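Local coordinates for protein L-hydantoinase (Arthrobacter aurescens, PDB 1GKR) that hydrolyses the cyclic amide ring of hydantoins, preferring aryl over alkyl derivatives, as a homotetrameric enzyme with two zinc ions in each subunit, at residues V61-M66 against G73-D78. Sequence-based numbering, arbitrary orientation.
Sequences VHIIDM and GRFELD. With ZN (zinc ion), chain F.
D65 lies flat against the ring of F75 where, in the TIM-barrel fold of this amidohydrolase, the loop after strand 51-62 meets the start of helix 75-85. The packing is tight here: CB of D65 stands over the ring centre, 3.7 Å from the centroid, a CH-pi contact, and the carboxylate stacks on the ring with the planes 14° apart. With CG anti to the backbone N (chi1 -155°), D65 OD1 accepts a hydrogen bond from F75 N (2.9 Å), which comes from above the carboxylate plane, 46° out of it, while OD2 accepts from M66 N and forms a salt bridge with R116. Aspartate suits the place, being short, flat and able to accept on both oxygens; an alanine here would probably leave F75 N, M66 N and R116 without this partner and uncover part of the ring. I63, branched and apolar, sets CG2 3.7 Å from F75 CD1 and slides CG1 past D78 CB. G73 fits because a side chain would strike I63 O, already 3.3 Å from G73 CA. The looser side is at partly exposed R74, whose side chain sets off away from the loop, with just CB near D65 OD1. H62, which does not touch 73-78, binds zinc through NE2 (2.1 Å), alongside H60 and D312.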
ATOM      1  N   VAL A  61     -26.755  -6.377  21.200  1.00 10.05           N
ATOM      2  CA  VAL A  61     -27.734  -5.979  22.186  1.00 11.58           C
ATOM      3  C   VAL A  61     -27.299  -6.284  23.622  1.00 13.19           C
ATOM      4  O   VAL A  61     -26.768  -7.365  23.918  1.00 14.03           O
ATOM      5  CB  VAL A  61     -29.083  -6.681  21.884  1.00 12.83           C
ATOM      6  CG1 VAL A  61     -30.172  -6.218  22.852  1.00  7.54           C
ATOM      7  CG2 VAL A  61     -29.478  -6.396  20.456  1.00  9.90           C
ATOM      8  N   HIS A  62     -27.514  -5.306  24.500  1.00 12.96           N
ATOM      9  CA  HIS A  62     -27.200  -5.439  25.922  1.00 13.72           C
ATOM     10  C   HIS A  62     -28.462  -5.198  26.767  1.00 15.10           C
ATOM     11  O   HIS A  62     -28.585  -4.159  27.422  1.00 16.35           O
ATOM     12  CB  HIS A  62     -26.161  -4.417  26.368  1.00  8.28           C
ATOM     13  CG  HIS A  62     -24.843  -4.532  25.679  1.00  9.43           C
ATOM     14  ND1 HIS A  62     -23.919  -5.503  25.993  1.00  8.57           N
ATOM     15  CD2 HIS A  62     -24.258  -3.746  24.740  1.00 11.21           C
ATOM     16  CE1 HIS A  62     -22.821  -5.309  25.284  1.00  9.45           C
ATOM     17  NE2 HIS A  62     -23.001  -4.251  24.513  1.00 10.40           N
ATOM     18  N   ILE A  63     -29.413  -6.122  26.736  1.00 15.58           N
ATOM     19  CA  ILE A  63     -30.591  -5.958  27.564  1.00 18.73           C
ATOM     20  C   ILE A  63     -30.102  -6.224  28.987  1.00 19.43           C
ATOM     21  O   ILE A  63     -30.637  -5.678  29.942  1.00 19.33           O
ATOM     22  CB  ILE A  63     -31.701  -6.950  27.184  1.00 19.91           C
ATOM     23  CG1 ILE A  63     -32.299  -6.553  25.834  1.00 16.84           C
ATOM     24  CG2 ILE A  63     -32.778  -6.970  28.269  1.00 18.46           C
ATOM     25  CD1 ILE A  63     -33.314  -7.537  25.297  1.00 13.63           C
ATOM     26  N   ILE A  64     -29.056  -7.046  29.091  1.00 20.71           N
ATOM     27  CA  ILE A  64     -28.405  -7.403  30.355  1.00 20.99           C
ATOM     28  C   ILE A  64     -29.210  -8.374  31.194  1.00 21.57           C
ATOM     29  O   ILE A  64     -28.835  -9.541  31.309  1.00 22.55           O
ATOM     30  CB  ILE A  64     -28.125  -6.174  31.227  1.00 22.29           C
ATOM     31  CG1 ILE A  64     -27.424  -5.080  30.413  1.00 20.67           C
ATOM     32  CG2 ILE A  64     -27.277  -6.601  32.427  1.00 21.30           C
ATOM     33  CD1 ILE A  64     -25.931  -5.252  30.295  1.00 22.65           C
ATOM     34  N   ASP A  65     -30.296  -7.869  31.790  1.00 21.76           N
ATOM     35  CA  ASP A  65     -31.217  -8.646  32.622  1.00 20.68           C
ATOM     36  C   ASP A  65     -30.505  -9.386  33.758  1.00 21.58           C
ATOM     37  O   ASP A  65     -29.551  -8.875  34.349  1.00 21.09           O
ATOM     38  CB  ASP A  65     -31.980  -9.653  31.749  1.00 22.99           C
ATOM     39  CG  ASP A  65     -33.339 -10.063  32.338  1.00 26.12           C
ATOM     40  OD1 ASP A  65     -34.304  -9.269  32.234  1.00 27.03           O
ATOM     41  OD2 ASP A  65     -33.443 -11.181  32.895  1.00 24.01           O
ATOM     42  N   MET A  66     -30.982 -10.591  34.056  1.00 22.06           N
ATOM     43  CA  MET A  66     -30.424 -11.420  35.121  1.00 22.19           C
ATOM     44  C   MET A  66     -30.433 -10.701  36.471  1.00 22.62           C
ATOM     45  O   MET A  66     -31.352  -9.927  36.746  1.00 21.82           O
ATOM     46  CB  MET A  66     -29.016 -11.872  34.745  1.00 21.31           C
ATOM     47  CG  MET A  66     -28.978 -12.582  33.399  1.00 22.49           C
ATOM     48  SD  MET A  66     -30.219 -13.912  33.249  1.00 27.32           S
ATOM     49  CE  MET A  66     -29.231 -15.335  33.780  1.00 26.24           C
ATOM     50  N   GLY A  73     -31.921  -3.546  32.327  1.00 20.83           N
ATOM     51  CA  GLY A  73     -32.965  -3.901  31.378  1.00 18.01           C
ATOM     52  C   GLY A  73     -33.635  -5.234  31.678  1.00 18.88           C
ATOM     53  O   GLY A  73     -33.027  -6.130  32.280  1.00 17.09           O
ATOM     54  N   ARG A  74     -34.893  -5.366  31.261  1.00 20.65           N
ATOM     55  CA  ARG A  74     -35.663  -6.597  31.470  1.00 24.99           C
ATOM     56  C   ARG A  74     -36.021  -7.201  30.107  1.00 24.12           C
ATOM     57  O   ARG A  74     -36.435  -6.480  29.195  1.00 23.99           O
ATOM     58  CB  ARG A  74     -36.974  -6.299  32.213  1.00 33.06           C
ATOM     59  CG  ARG A  74     -36.872  -5.348  33.401  1.00 44.00           C
ATOM     60  CD  ARG A  74     -36.438  -6.070  34.669  1.00 52.69           C
ATOM     61  NE  ARG A  74     -37.407  -7.088  35.056  1.00 57.25           N
ATOM     62  CZ  ARG A  74     -38.647  -6.821  35.439  1.00 57.89           C
ATOM     63  NH1 ARG A  74     -39.063  -5.561  35.490  1.00 59.47           N
ATOM     64  NH2 ARG A  74     -39.468  -7.811  35.754  1.00 59.46           N
ATOM     65  N   PHE A  75     -35.885  -8.515  29.963  1.00 20.89           N
ATOM     66  CA  PHE A  75     -36.228  -9.141  28.698  1.00 18.85           C
ATOM     67  C   PHE A  75     -37.636  -8.787  28.218  1.00 19.96           C
ATOM     68  O   PHE A  75     -37.806  -8.434  27.050  1.00 20.15           O
ATOM     69  CB  PHE A  75     -36.100 -10.665  28.779  1.00 18.41           C
ATOM     70  CG  PHE A  75     -34.684 -11.157  28.892  1.00 17.72           C
ATOM     71  CD1 PHE A  75     -33.661 -10.567  28.153  1.00 16.91           C
ATOM     72  CD2 PHE A  75     -34.375 -12.239  29.708  1.00 16.85           C
ATOM     73  CE1 PHE A  75     -32.354 -11.052  28.228  1.00 14.23           C
ATOM     74  CE2 PHE A  75     -33.072 -12.732  29.789  1.00 15.68           C
ATOM     75  CZ  PHE A  75     -32.061 -12.141  29.051  1.00 13.61           C
ATOM     76  N   GLU A  76     -38.639  -8.868  29.098  1.00 20.42           N
ATOM     77  CA  GLU A  76     -40.020  -8.571  28.696  1.00 21.53           C
ATOM     78  C   GLU A  76     -40.293  -7.115  28.413  1.00 23.17           C
ATOM     79  O   GLU A  76     -41.318  -6.793  27.816  1.00 24.97           O
ATOM     80  CB  GLU A  76     -41.056  -9.017  29.733  1.00 22.90           C
ATOM     81  CG  GLU A  76     -40.570  -9.926  30.816  1.00 29.85           C
ATOM     82  CD  GLU A  76     -39.754  -9.194  31.843  1.00 30.67           C
ATOM     83  OE1 GLU A  76     -40.210  -8.117  32.287  1.00 29.41           O
ATOM     84  OE2 GLU A  76     -38.663  -9.702  32.202  1.00 33.43           O
ATOM     85  N   LEU A  77     -39.418  -6.221  28.849  1.00 23.40           N
ATOM     86  CA  LEU A  77     -39.664  -4.813  28.564  1.00 24.56           C
ATOM     87  C   LEU A  77     -38.936  -4.357  27.315  1.00 24.50           C
ATOM     88  O   LEU A  77     -39.566  -3.933  26.347  1.00 27.25           O
ATOM     89  CB  LEU A  77     -39.263  -3.943  29.749  1.00 25.16           C
ATOM     90  CG  LEU A  77     -40.060  -4.277  31.004  1.00 24.69           C
ATOM     91  CD1 LEU A  77     -39.740  -3.275  32.092  1.00 25.28           C
ATOM     92  CD2 LEU A  77     -41.540  -4.268  30.671  1.00 22.52           C
ATOM     93  N   ASP A  78     -37.611  -4.462  27.333  1.00 23.61           N
ATOM     94  CA  ASP A  78     -36.794  -4.050  26.198  1.00 21.81           C
ATOM     95  C   ASP A  78     -37.097  -4.817  24.912  1.00 21.25           C
ATOM     96  O   ASP A  78     -37.004  -4.252  23.821  1.00 19.34           O
ATOM     97  CB  ASP A  78     -35.316  -4.186  26.551  1.00 22.78           C
ATOM     98  CG  ASP A  78     -34.926  -3.312  27.715  1.00 22.78           C
ATOM     99  OD1 ASP A  78     -35.591  -3.411  28.768  1.00 24.18           O
ATOM    100  OD2 ASP A  78     -33.962  -2.531  27.584  1.00 20.78           O
TER
HETATM  101 ZN    ZN F1453     -21.567  -3.090  23.446  1.00 17.02          ZN
HETATM  102  O   HOH W   1     -20.495  -1.004  24.327  1.00 20.72           O